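Local coordinates for ATP-dependent DNA helicase (Mycobacterium smegmatis, PDB 5V9X), which acts as an ATP-dependent 3'-to-5' helicase that unwinds RNA:DNA hybrids while tracking along single-stranded DNA, at residues A[645-649]-A[662-666]; A[553-557]-A[571-577]; A[456-461]-A[490-496]. One frame throughout, in Å; residues are numbered along the deposited sequence.

Contact 1 of 3, residues A[645-649]-A[662-666]; sequences RKAFD and TDNLH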
ATOM      1  N   ARG A 645       9.226  18.773  31.969  1.00 96.64           N
ATOM      2  CA  ARG A 645       8.309  17.648  32.124  1.00 87.64           C
ATOM      3  C   ARG A 645       6.846  18.080  32.088  1.00 81.67           C
ATOM      4  O   ARG A 645       5.980  17.264  31.757  1.00 77.15           O
ATOM      5  CB  ARG A 645       8.612  16.901  33.424  1.00 85.61           C
ATOM      6  CG  ARG A 645       7.907  15.556  33.551  1.00 82.00           C
ATOM      7  CD  ARG A 645       8.274  14.616  32.410  1.00 77.58           C
ATOM      8  NE  ARG A 645       7.525  13.363  32.481  1.00 75.33           N
ATOM      9  CZ  ARG A 645       7.952  12.269  33.104  1.00 72.97           C
ATOM     10  NH1 ARG A 645       9.130  12.266  33.712  1.00 69.25           N
ATOM     11  NH2 ARG A 645       7.200  11.177  33.120  1.00 75.69           N
ATOM     12  N   LYS A 646       6.554  19.346  32.390  1.00 77.27           N
ATOM     13  CA  LYS A 646       5.182  19.840  32.352  1.00 75.64           C
ATOM     14  C   LYS A 646       4.668  19.894  30.920  1.00 75.60           C
ATOM     15  O   LYS A 646       3.761  19.138  30.558  1.00 72.60           O
ATOM     16  CB  LYS A 646       5.086  21.217  33.012  1.00 80.90           C
ATOM     17  CG  LYS A 646       5.667  21.280  34.420  1.00 86.70           C
ATOM     18  CD  LYS A 646       5.177  20.123  35.281  1.00 87.09           C
ATOM     19  CE  LYS A 646       6.325  19.194  35.663  1.00 83.78           C
ATOM     20  NZ  LYS A 646       5.843  17.902  36.227  1.00 78.20           N
ATOM     21  N   ALA A 647       5.240  20.783  30.098  1.00 78.58           N
ATOM     22  CA  ALA A 647       4.847  20.865  28.693  1.00 74.46           C
ATOM     23  C   ALA A 647       4.979  19.519  27.994  1.00 74.03           C
ATOM     24  O   ALA A 647       4.205  19.210  27.081  1.00 69.07           O
ATOM     25  CB  ALA A 647       5.690  21.918  27.972  1.00 69.56           C
ATOM     26  N   PHE A 648       5.952  18.710  28.415  1.00 75.27           N
ATOM     27  CA  PHE A 648       6.096  17.362  27.878  1.00 71.70           C
ATOM     28  C   PHE A 648       4.854  16.525  28.164  1.00 75.45           C
ATOM     29  O   PHE A 648       4.303  15.881  27.263  1.00 77.54           O
ATOM     30  CB  PHE A 648       7.342  16.706  28.475  1.00 69.67           C
ATOM     31  CG  PHE A 648       7.762  15.446  27.779  1.00 70.24           C
ATOM     32  CD1 PHE A 648       8.730  15.480  26.787  1.00 68.28           C
ATOM     33  CD2 PHE A 648       7.203  14.226  28.124  1.00 71.52           C
ATOM     34  CE1 PHE A 648       9.123  14.323  26.147  1.00 69.28           C
ATOM     35  CE2 PHE A 648       7.592  13.066  27.486  1.00 70.18           C
ATOM     36  CZ  PHE A 648       8.553  13.114  26.497  1.00 71.54           C
ATOM     37  N   ASP A 649       4.400  16.523  29.421  1.00 73.95           N
ATOM     38  CA  ASP A 649       3.234  15.723  29.785  1.00 68.97           C
ATOM     39  C   ASP A 649       1.979  16.213  29.073  1.00 65.47           C
ATOM     40  O   ASP A 649       1.165  15.403  28.613  1.00 60.36           O
ATOM     41  CB  ASP A 649       3.036  15.742  31.302  1.00 71.54           C
ATOM     42  CG  ASP A 649       4.115  14.974  32.041  1.00 72.27           C
ATOM     43  OD1 ASP A 649       4.973  14.360  31.373  1.00 70.21           O
ATOM     44  OD2 ASP A 649       4.109  14.990  33.290  1.00 74.35           O
ATOM     45  N   THR A 662       4.609   8.033  28.421  1.00 59.41           N
ATOM     46  CA  THR A 662       5.284   9.299  28.689  1.00 60.27           C
ATOM     47  C   THR A 662       6.654   9.073  29.320  1.00 61.72           C
ATOM     48  O   THR A 662       7.634   9.722  28.936  1.00 60.68           O
ATOM     49  CB  THR A 662       4.423  10.182  29.593  1.00 55.56           C
ATOM     50  OG1 THR A 662       3.172  10.457  28.951  1.00 62.32           O
ATOM     51  CG2 THR A 662       5.133  11.494  29.879  1.00 56.50           C
ATOM     52  N   ASP A 663       6.740   8.160  30.292  1.00 67.59           N
ATOM     53  CA  ASP A 663       8.017   7.888  30.945  1.00 71.94           C
ATOM     54  C   ASP A 663       9.058   7.399  29.947  1.00 71.48           C
ATOM     55  O   ASP A 663      10.208   7.854  29.964  1.00 75.90           O
ATOM     56  CB  ASP A 663       7.828   6.856  32.058  1.00 76.15           C
ATOM     57  CG  ASP A 663       7.169   7.437  33.294  1.00 77.81           C
ATOM     58  OD1 ASP A 663       7.534   8.563  33.694  1.00 76.10           O
ATOM     59  OD2 ASP A 663       6.287   6.761  33.868  1.00 79.24           O
ATOM     60  N   ASN A 664       8.669   6.480  29.062  1.00 68.33           N
ATOM     61  CA  ASN A 664       9.640   5.856  28.170  1.00 66.75           C
ATOM     62  C   ASN A 664      10.084   6.794  27.056  1.00 62.15           C
ATOM     63  O   ASN A 664      11.240   6.733  26.626  1.00 61.82           O
ATOM     64  CB  ASN A 664       9.057   4.575  27.582  1.00 68.36           C
ATOM     65  CG  ASN A 664       9.030   3.443  28.578  1.00 71.55           C
ATOM     66  OD1 ASN A 664      10.010   2.714  28.730  1.00 74.45           O
ATOM     67  ND2 ASN A 664       7.909   3.290  29.271  1.00 73.54           N
ATOM     68  N   LEU A 665       9.187   7.648  26.562  1.00 60.53           N
ATOM     69  CA  LEU A 665       9.589   8.627  25.558  1.00 63.31           C
ATOM     70  C   LEU A 665      10.557   9.642  26.149  1.00 62.94           C
ATOM     71  O   LEU A 665      11.588   9.960  25.543  1.00 63.97           O
ATOM     72  CB  LEU A 665       8.362   9.333  24.982  1.00 67.26           C
ATOM     73  CG  LEU A 665       8.687  10.488  24.033  1.00 52.54           C
ATOM     74  CD1 LEU A 665       9.443   9.979  22.815  1.00 51.75           C
ATOM     75  CD2 LEU A 665       7.424  11.223  23.621  1.00 52.39           C
ATOM     76  N   HIS A 666      10.235  10.165  27.334  1.00 63.46           N
ATOM     77  CA  HIS A 666      11.116  11.119  27.997  1.00 65.08           C
ATOM     78  C   HIS A 666      12.481  10.501  28.265  1.00 67.82           C
ATOM     79  O   HIS A 666      13.519  11.108  27.977  1.00 73.41           O
ATOM     80  CB  HIS A 666      10.477  11.600  29.299  1.00 67.23           C
ATOM     81  CG  HIS A 666      11.197  12.747  29.937  1.00 71.08           C
ATOM     82  ND1 HIS A 666      12.416  12.606  30.563  1.00 72.58           N
ATOM     83  CD2 HIS A 666      10.867  14.056  30.044  1.00 72.34           C
ATOM     84  CE1 HIS A 666      12.809  13.779  31.025  1.00 75.28           C
ATOM     85  NE2 HIS A 666      11.888  14.676  30.724  1.00 74.58           N
TER
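The imidazole of His666 directs its edge onto the face of Phe648 and receives the guanidinium of Arg645 over one of its own faces. The two aromatic rings form an edge-to-face pair with centroids 5.0 Å apart and planes at 73°, His666 CD2 standing above the centre of the phenyl ring. At the rim of that ring Phe648 CZ reaches Leu665 CG at 3.6 Å, and the methyl of Thr662 also lies near the ring plane. The guanidinium is inclined to the imidazole by 29°, and the arginine crosses the ring at an angle, Arg645 CD coming within 3.6 Å of His666 CD2.

With CG anti to the backbone N (chi1 -168°) and the chain bent at chi2, the end of Arg645 swings across to helix 661-676. Two carboxylates meet the guanidinium at its edge, close to its plane. Arg645 NE donates to Asp649 OD1 (3.0 Å), one helical turn on, using the syn lone pair of that oxygen; Arg645 NH2 donates to Asp663 OD1 (2.7 Å), which it meets from above the carboxylate plane.

Strand 657-659, an outermost strand of the second large parallel sheet, links the two helices in sequence. Leu665 also packs on Phe636 and Leu640 of helix 627-640.

Held by one carboxylate from each helix, the guanidinium is limited in its rotation, and the two acidic groups probably offset its charge, which would otherwise disfavour a protonated His666 beside it.

Contact 2 of 3, residues A[553-557]-A[571-577]; sequences GMFTV and ELDEEMV
Phe555 carries CG beside its backbone N (chi1 -74°), and Val577 sets CG1 anti to its own N (chi1 170°); together these torsions place a valine methyl over the phenyl face. They meet where a single antiparallel beta bridge runs into the start of helix 574-578, within the winged helix region of this large helicase-related protein. Phe555 and Leu572 are a hydrogen-bonded pair: Phe555 N donates to Leu572 O at 3.0 Å, and Leu572 N returns a bond to Phe555 O at 2.9 Å. Both bonds are distinctly bent. In the first the donor lies nearly in line with the C=O bond, whereas in the second it stands above the carbonyl plane.

Beyond the bridge, Asp573 acts as N-cap, its OD1 accepting from Glu575 N at 3.0 Å. The helix that follows presents Glu574 and Val577 to the aromatic ring. Phe555 CE1 touches Glu574 CA at 3.6 Å, while the extended glutamate chain carries its carboxylate onward to salt bridges with Arg781 and Arg805. The bridge and the helix start thus form one packed unit around Phe555.

On the Glu571 side of the bridge, the bent side chain of Met554 brings its CE against Glu571, 3.6 Å from Glu571 CB, and Thr556 CG2 runs alongside Glu571 CG. Met554 and Glu571 both also pack on a phosphate of the bound DNA, so this part of the bridge borders the nucleic acid; the Glu571 carboxylate is engaged by Arg301. Over the phenyl ring, Val577 CG1 makes a CH-pi contact, 3.7 Å from the Phe555 centroid and shifted toward the rim.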
ATOM      1  N   GLY A 553      10.028 -12.789  -2.113  1.00 58.71           N
ATOM      2  CA  GLY A 553      10.389 -13.944  -1.320  1.00 60.54           C
ATOM      3  C   GLY A 553      11.747 -13.814  -0.671  1.00 67.12           C
ATOM      4  O   GLY A 553      12.635 -13.132  -1.192  1.00 69.21           O
ATOM      5  N   MET A 554      11.920 -14.470   0.470  1.00 70.55           N
ATOM      6  CA  MET A 554      13.147 -14.378   1.242  1.00 72.15           C
ATOM      7  C   MET A 554      13.989 -15.631   1.061  1.00 75.78           C
ATOM      8  O   MET A 554      13.461 -16.743   0.965  1.00 76.18           O
ATOM      9  CB  MET A 554      12.843 -14.165   2.725  1.00 71.48           C
ATOM     10  CG  MET A 554      12.188 -12.832   3.022  1.00 77.59           C
ATOM     11  SD  MET A 554      12.857 -12.058   4.505  1.00 90.01           S
ATOM     12  CE  MET A 554      12.320 -13.218   5.757  1.00 93.51           C
ATOM     13  N   PHE A 555      15.301 -15.437   1.005  1.00 79.81           N
ATOM     14  CA  PHE A 555      16.261 -16.536   0.982  1.00 82.90           C
ATOM     15  C   PHE A 555      16.295 -17.172   2.366  1.00 95.00           C
ATOM     16  O   PHE A 555      17.001 -16.698   3.259  1.00 93.62           O
ATOM     17  CB  PHE A 555      17.643 -16.025   0.589  1.00 75.32           C
ATOM     18  CG  PHE A 555      17.790 -15.674  -0.870  1.00 73.53           C
ATOM     19  CD1 PHE A 555      17.079 -14.623  -1.425  1.00 78.80           C
ATOM     20  CD2 PHE A 555      18.679 -16.370  -1.673  1.00 67.80           C
ATOM     21  CE1 PHE A 555      17.232 -14.293  -2.759  1.00 75.59           C
ATOM     22  CE2 PHE A 555      18.838 -16.039  -3.006  1.00 66.49           C
ATOM     23  CZ  PHE A 555      18.111 -15.004  -3.550  1.00 70.08           C
ATOM     24  N   THR A 556      15.518 -18.236   2.566  1.00109.63           N
ATOM     25  CA  THR A 556      15.603 -19.019   3.798  1.00119.41           C
ATOM     26  C   THR A 556      16.872 -19.852   3.698  1.00132.08           C
ATOM     27  O   THR A 556      16.877 -20.932   3.101  1.00130.93           O
ATOM     28  CB  THR A 556      14.369 -19.893   3.986  1.00113.50           C
ATOM     29  OG1 THR A 556      13.224 -19.225   3.443  1.00107.08           O
ATOM     30  CG2 THR A 556      14.133 -20.153   5.468  1.00113.06           C
ATOM     31  N   VAL A 557      17.947 -19.352   4.303  1.00145.91           N
ATOM     32  CA  VAL A 557      19.302 -19.669   3.870  1.00148.56           C
ATOM     33  C   VAL A 557      19.346 -19.344   2.377  1.00148.13           C
ATOM     34  O   VAL A 557      19.300 -18.165   2.011  1.00150.33           O
ATOM     35  CB  VAL A 557      19.714 -21.115   4.208  1.00150.90           C
ATOM     36  CG1 VAL A 557      21.191 -21.329   3.929  1.00153.26           C
ATOM     37  CG2 VAL A 557      19.441 -21.392   5.679  1.00152.25           C
ATOM     38  N   GLU A 571      16.985 -16.680   7.362  1.00 85.68           N
ATOM     39  CA  GLU A 571      16.307 -15.840   6.379  1.00 88.18           C
ATOM     40  C   GLU A 571      17.110 -14.574   6.081  1.00 86.28           C
ATOM     41  O   GLU A 571      17.673 -13.959   6.984  1.00 84.27           O
ATOM     42  CB  GLU A 571      14.906 -15.473   6.868  1.00 91.40           C
ATOM     43  CG  GLU A 571      13.943 -16.646   6.921  1.00 95.09           C
ATOM     44  CD  GLU A 571      12.554 -16.242   7.372  1.00 99.84           C
ATOM     45  OE1 GLU A 571      12.439 -15.320   8.206  1.00100.90           O
ATOM     46  OE2 GLU A 571      11.573 -16.843   6.884  1.00103.33           O
ATOM     47  N   LEU A 572      17.163 -14.198   4.803  1.00 86.22           N
ATOM     48  CA  LEU A 572      17.870 -13.000   4.371  1.00 78.55           C
ATOM     49  C   LEU A 572      17.125 -12.375   3.201  1.00 80.04           C
ATOM     50  O   LEU A 572      16.470 -13.069   2.419  1.00 83.13           O
ATOM     51  CB  LEU A 572      19.320 -13.303   3.974  1.00 68.55           C
ATOM     52  CG  LEU A 572      20.342 -13.354   5.111  1.00 66.64           C
ATOM     53  CD1 LEU A 572      21.720 -13.723   4.587  1.00 60.98           C
ATOM     54  CD2 LEU A 572      20.383 -12.019   5.833  1.00 74.77           C
ATOM     55  N   ASP A 573      17.238 -11.054   3.091  1.00 77.20           N
ATOM     56  CA  ASP A 573      16.540 -10.315   2.049  1.00 76.17           C
ATOM     57  C   ASP A 573      17.180 -10.571   0.689  1.00 72.78           C
ATOM     58  O   ASP A 573      18.397 -10.737   0.574  1.00 68.38           O
ATOM     59  CB  ASP A 573      16.552  -8.818   2.367  1.00 80.46           C
ATOM     60  CG  ASP A 573      15.504  -8.039   1.589  1.00 85.28           C
ATOM     61  OD1 ASP A 573      15.476  -8.140   0.345  1.00 87.08           O
ATOM     62  OD2 ASP A 573      14.703  -7.323   2.227  1.00 86.48           O
ATOM     63  N   GLU A 574      16.337 -10.595  -0.350  1.00 76.71           N
ATOM     64  CA  GLU A 574      16.821 -10.825  -1.709  1.00 76.11           C
ATOM     65  C   GLU A 574      17.873  -9.800  -2.118  1.00 82.74           C
ATOM     66  O   GLU A 574      18.819 -10.137  -2.839  1.00 88.22           O
ATOM     67  CB  GLU A 574      15.640 -10.807  -2.686  1.00 74.69           C
ATOM     68  CG  GLU A 574      16.019 -10.813  -4.157  1.00 75.54           C
ATOM     69  CD  GLU A 574      14.817 -11.008  -5.062  1.00 80.06           C
ATOM     70  OE1 GLU A 574      13.842 -11.654  -4.621  1.00 83.29           O
ATOM     71  OE2 GLU A 574      14.840 -10.514  -6.210  1.00 80.48           O
ATOM     72  N   GLU A 575      17.736  -8.553  -1.660  1.00 80.03           N
ATOM     73  CA  GLU A 575      18.740  -7.537  -1.955  1.00 71.22           C
ATOM     74  C   GLU A 575      19.991  -7.725  -1.105  1.00 69.88           C
ATOM     75  O   GLU A 575      21.112  -7.602  -1.613  1.00 74.88           O
ATOM     76  CB  GLU A 575      18.154  -6.142  -1.742  1.00 72.00           C
ATOM     77  CG  GLU A 575      16.998  -5.808  -2.671  1.00 76.12           C
ATOM     78  CD  GLU A 575      16.438  -4.420  -2.430  1.00 82.35           C
ATOM     79  OE1 GLU A 575      17.202  -3.536  -1.983  1.00 84.18           O
ATOM     80  OE2 GLU A 575      15.233  -4.215  -2.686  1.00 81.12           O
ATOM     81  N   MET A 576      19.821  -8.012   0.188  1.00 66.13           N
ATOM     82  CA  MET A 576      20.970  -8.311   1.041  1.00 62.64           C
ATOM     83  C   MET A 576      21.758  -9.499   0.502  1.00 67.34           C
ATOM     84  O   MET A 576      22.992  -9.518   0.571  1.00 73.04           O
ATOM     85  CB  MET A 576      20.500  -8.577   2.473  1.00 61.23           C
ATOM     86  CG  MET A 576      21.551  -9.207   3.382  1.00 67.96           C
ATOM     87  SD  MET A 576      22.999  -8.160   3.648  1.00 74.02           S
ATOM     88  CE  MET A 576      24.088  -9.305   4.490  1.00 74.52           C
ATOM     89  N   VAL A 577      21.060 -10.493  -0.052  1.00 65.77           N
ATOM     90  CA  VAL A 577      21.731 -11.666  -0.602  1.00 68.03           C
ATOM     91  C   VAL A 577      22.495 -11.315  -1.874  1.00 70.08           C
ATOM     92  O   VAL A 577      23.571 -11.871  -2.131  1.00 68.06           O
ATOM     93  CB  VAL A 577      20.706 -12.791  -0.842  1.00 70.13           C
ATOM     94  CG1 VAL A 577      21.326 -13.930  -1.628  1.00 69.33           C
ATOM     95  CG2 VAL A 577      20.174 -13.307   0.483  1.00 73.01           C
TER

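Contact 3 of 3, residues A[456-461]-A[490-496]; sequences VPANPL and APFATLP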
ATOM      1  N   VAL A 456       0.939   9.560  -9.343  1.00 52.04           N
ATOM      2  CA  VAL A 456       0.755   8.467 -10.293  1.00 47.04           C
ATOM      3  C   VAL A 456       2.080   8.168 -10.983  1.00 49.40           C
ATOM      4  O   VAL A 456       2.661   9.064 -11.613  1.00 54.48           O
ATOM      5  CB  VAL A 456      -0.330   8.810 -11.327  1.00 41.72           C
ATOM      6  CG1 VAL A 456      -0.462   7.695 -12.351  1.00 34.22           C
ATOM      7  CG2 VAL A 456      -1.661   9.073 -10.637  1.00 38.98           C
ATOM      8  N   PRO A 457       2.602   6.947 -10.880  1.00 52.05           N
ATOM      9  CA  PRO A 457       3.783   6.581 -11.671  1.00 54.78           C
ATOM     10  C   PRO A 457       3.547   6.831 -13.152  1.00 54.78           C
ATOM     11  O   PRO A 457       2.508   6.469 -13.707  1.00 63.65           O
ATOM     12  CB  PRO A 457       3.960   5.089 -11.367  1.00 60.05           C
ATOM     13  CG  PRO A 457       3.374   4.922 -10.002  1.00 59.58           C
ATOM     14  CD  PRO A 457       2.213   5.884  -9.937  1.00 53.63           C
ATOM     15  N   ALA A 458       4.519   7.471 -13.793  1.00 55.64           N
ATOM     16  CA  ALA A 458       4.393   7.915 -15.175  1.00 53.91           C
ATOM     17  C   ALA A 458       5.020   6.900 -16.121  1.00 55.68           C
ATOM     18  O   ALA A 458       6.159   6.469 -15.914  1.00 58.65           O
ATOM     19  CB  ALA A 458       5.046   9.285 -15.362  1.00 49.33           C
ATOM     20  N   ASN A 459       4.269   6.529 -17.155  1.00 55.70           N
ATOM     21  CA  ASN A 459       4.737   5.654 -18.223  1.00 55.18           C
ATOM     22  C   ASN A 459       5.405   4.364 -17.732  1.00 58.24           C
ATOM     23  O   ASN A 459       6.542   4.070 -18.104  1.00 63.46           O
ATOM     24  CB  ASN A 459       5.685   6.417 -19.140  1.00 49.62           C
ATOM     25  CG  ASN A 459       5.072   7.699 -19.672  1.00 50.87           C
ATOM     26  OD1 ASN A 459       3.853   7.823 -19.771  1.00 52.24           O
ATOM     27  ND2 ASN A 459       5.920   8.662 -20.019  1.00 55.02           N
ATOM     28  N   PRO A 460       4.713   3.558 -16.901  1.00 52.98           N
ATOM     29  CA  PRO A 460       5.301   2.273 -16.491  1.00 47.95           C
ATOM     30  C   PRO A 460       5.212   1.236 -17.600  1.00 47.46           C
ATOM     31  O   PRO A 460       4.178   0.580 -17.770  1.00 47.99           O
ATOM     32  CB  PRO A 460       4.467   1.881 -15.266  1.00 45.62           C
ATOM     33  CG  PRO A 460       3.150   2.520 -15.493  1.00 41.16           C
ATOM     34  CD  PRO A 460       3.412   3.796 -16.245  1.00 47.15           C
ATOM     35  N   LEU A 461       6.308   1.071 -18.348  1.00 48.84           N
ATOM     36  CA  LEU A 461       6.263   0.315 -19.597  1.00 48.87           C
ATOM     37  C   LEU A 461       5.935  -1.158 -19.385  1.00 51.84           C
ATOM     38  O   LEU A 461       5.337  -1.785 -20.267  1.00 54.03           O
ATOM     39  CB  LEU A 461       7.594   0.448 -20.337  1.00 43.57           C
ATOM     40  CG  LEU A 461       7.978   1.852 -20.799  1.00 45.48           C
ATOM     41  CD1 LEU A 461       9.257   1.803 -21.618  1.00 42.98           C
ATOM     42  CD2 LEU A 461       6.846   2.487 -21.594  1.00 50.47           C
ATOM     43  N   ALA A 490      -4.376   7.760 -17.120  1.00 49.95           N
ATOM     44  CA  ALA A 490      -3.565   8.739 -16.404  1.00 55.08           C
ATOM     45  C   ALA A 490      -2.067   8.423 -16.434  1.00 59.06           C
ATOM     46  O   ALA A 490      -1.268   9.332 -16.694  1.00 59.73           O
ATOM     47  CB  ALA A 490      -4.045   8.866 -14.957  1.00 56.01           C
ATOM     48  N   PRO A 491      -1.630   7.180 -16.172  1.00 54.74           N
ATOM     49  CA  PRO A 491      -0.180   6.926 -16.100  1.00 48.10           C
ATOM     50  C   PRO A 491       0.537   7.020 -17.436  1.00 46.40           C
ATOM     51  O   PRO A 491       1.773   6.989 -17.454  1.00 45.71           O
ATOM     52  CB  PRO A 491      -0.093   5.499 -15.539  1.00 48.93           C
ATOM     53  CG  PRO A 491      -1.446   5.195 -15.004  1.00 54.39           C
ATOM     54  CD  PRO A 491      -2.387   5.952 -15.873  1.00 55.48           C
ATOM     55  N   PHE A 492      -0.188   7.128 -18.551  1.00 45.92           N
ATOM     56  CA  PHE A 492       0.428   7.165 -19.873  1.00 46.73           C
ATOM     57  C   PHE A 492       0.010   8.397 -20.668  1.00 47.61           C
ATOM     58  O   PHE A 492       0.132   8.407 -21.897  1.00 46.82           O
ATOM     59  CB  PHE A 492       0.092   5.892 -20.648  1.00 46.36           C
ATOM     60  CG  PHE A 492       0.552   4.628 -19.973  1.00 44.04           C
ATOM     61  CD1 PHE A 492       1.838   4.152 -20.165  1.00 46.19           C
ATOM     62  CD2 PHE A 492      -0.303   3.916 -19.149  1.00 40.71           C
ATOM     63  CE1 PHE A 492       2.264   2.991 -19.549  1.00 38.10           C
ATOM     64  CE2 PHE A 492       0.116   2.754 -18.526  1.00 41.84           C
ATOM     65  CZ  PHE A 492       1.401   2.291 -18.729  1.00 45.34           C
ATOM     66  N   ALA A 493      -0.468   9.441 -19.987  1.00 49.46           N
ATOM     67  CA  ALA A 493      -0.939  10.639 -20.672  1.00 51.18           C
ATOM     68  C   ALA A 493       0.163  11.340 -21.457  1.00 57.84           C
ATOM     69  O   ALA A 493      -0.142  12.138 -22.351  1.00 57.02           O
ATOM     70  CB  ALA A 493      -1.554  11.607 -19.659  1.00 48.89           C
ATOM     71  N   THR A 494       1.434  11.072 -21.145  1.00 60.66           N
ATOM     72  CA  THR A 494       2.555  11.678 -21.858  1.00 58.82           C
ATOM     73  C   THR A 494       3.462  10.635 -22.502  1.00 57.60           C
ATOM     74  O   THR A 494       4.615  10.941 -22.824  1.00 55.58           O
ATOM     75  CB  THR A 494       3.378  12.569 -20.924  1.00 55.03           C
ATOM     76  OG1 THR A 494       4.119  11.747 -20.012  1.00 52.28           O
ATOM     77  CG2 THR A 494       2.474  13.512 -20.141  1.00 52.17           C
ATOM     78  N   LEU A 495       2.969   9.417 -22.697  1.00 56.94           N
ATOM     79  CA  LEU A 495       3.783   8.334 -23.235  1.00 54.48           C
ATOM     80  C   LEU A 495       4.317   8.692 -24.619  1.00 59.01           C
ATOM     81  O   LEU A 495       3.520   8.917 -25.544  1.00 46.08           O
ATOM     82  CB  LEU A 495       2.964   7.047 -23.306  1.00 47.13           C
ATOM     83  CG  LEU A 495       3.658   5.805 -23.873  1.00 43.39           C
ATOM     84  CD1 LEU A 495       4.869   5.428 -23.034  1.00 42.82           C
ATOM     85  CD2 LEU A 495       2.683   4.640 -23.959  1.00 42.60           C
ATOM     86  N   PRO A 496       5.633   8.773 -24.805  1.00 51.69           N
ATOM     87  CA  PRO A 496       6.170   9.011 -26.149  1.00 51.32           C
ATOM     88  C   PRO A 496       5.862   7.835 -27.063  1.00 57.90           C
ATOM     89  O   PRO A 496       5.965   6.674 -26.665  1.00 65.74           O
ATOM     90  CB  PRO A 496       7.678   9.162 -25.911  1.00 48.43           C
ATOM     91  CG  PRO A 496       7.826   9.426 -24.439  1.00 47.10           C
ATOM     92  CD  PRO A 496       6.696   8.696 -23.790  1.00 48.70           C
TER
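Two loops that each lead into a helix lie against one another here, in the part of the chain that belongs to the winged helix domain of the Lhr-type helicases. Pro460 occupies the N-cap position of helix 461-471 and Pro496 that of helix 497-508, and the second loop is shaped by two overlapping type I beta turns, Ala490 to Ala493 and Phe492 to Leu495. One backbone bond joins the loops: Asn459 N donates to Pro491 O at 2.6 Å, almost straight at 163°. The same carbonyl oxygen receives a weaker CA-H contact from Ala458 CA at 3.6 Å. Asn459 has a left-handed backbone conformation, and its side chain lies across Thr494 and beside Leu495.

Apolar groups pack around this bond. Toward the start of the loops, Val456 CG1 packs on Pro491 CG at 3.8 Å. On the helix side, Phe492 keeps CG beside its backbone N (chi1 -59°), which brings the ring against Pro460: Phe492 CZ meets Pro460 CD at 3.5 Å, and Pro460 O lies at the ring edge, near its plane. Farther on, the branch ends Leu461 CD2 and Leu495 CD1 touch at 3.8 Å, one from each helix entrance.

The pair is also seated on neighbouring parts of the chain. Pro460 and Pro491 both rest on Ala203 of helix 200-213, Val456 adjoins Phe238 of helix 232-240, and Pro457 touches Arg829 of helix 822-835. Proline nitrogens, having no N-H, cannot donate, so Pro457, Pro460, Pro491 and Pro496 take part through ring carbons and carbonyls, while the backbone N-H of Asn459 grips Pro491 O with apolar contacts beside it.

In the fold
Along the chain the contacts follow in series: contact 3, then contact 2, then contact 1. Contacts 2 and 3 both belong to the winged helix region, yet their centres are about 32 Å apart and their nearest atoms about 17 Å. Contact 1 lies about 40 Å from contact 2 and about 48 Å from contact 3, centre to centre, across the centre of the chain from the latter, beside the sheet that contains strands of the conserved C-terminal helicase region. Contact 2 has its nearest atom about 3 Å from the bound DNA, against about 12 Å and about 13 Å for the nearest atoms of contacts 1 and 3. The three thus lie in separate parts of the fold, one bordering the tracking strand and two set back from it.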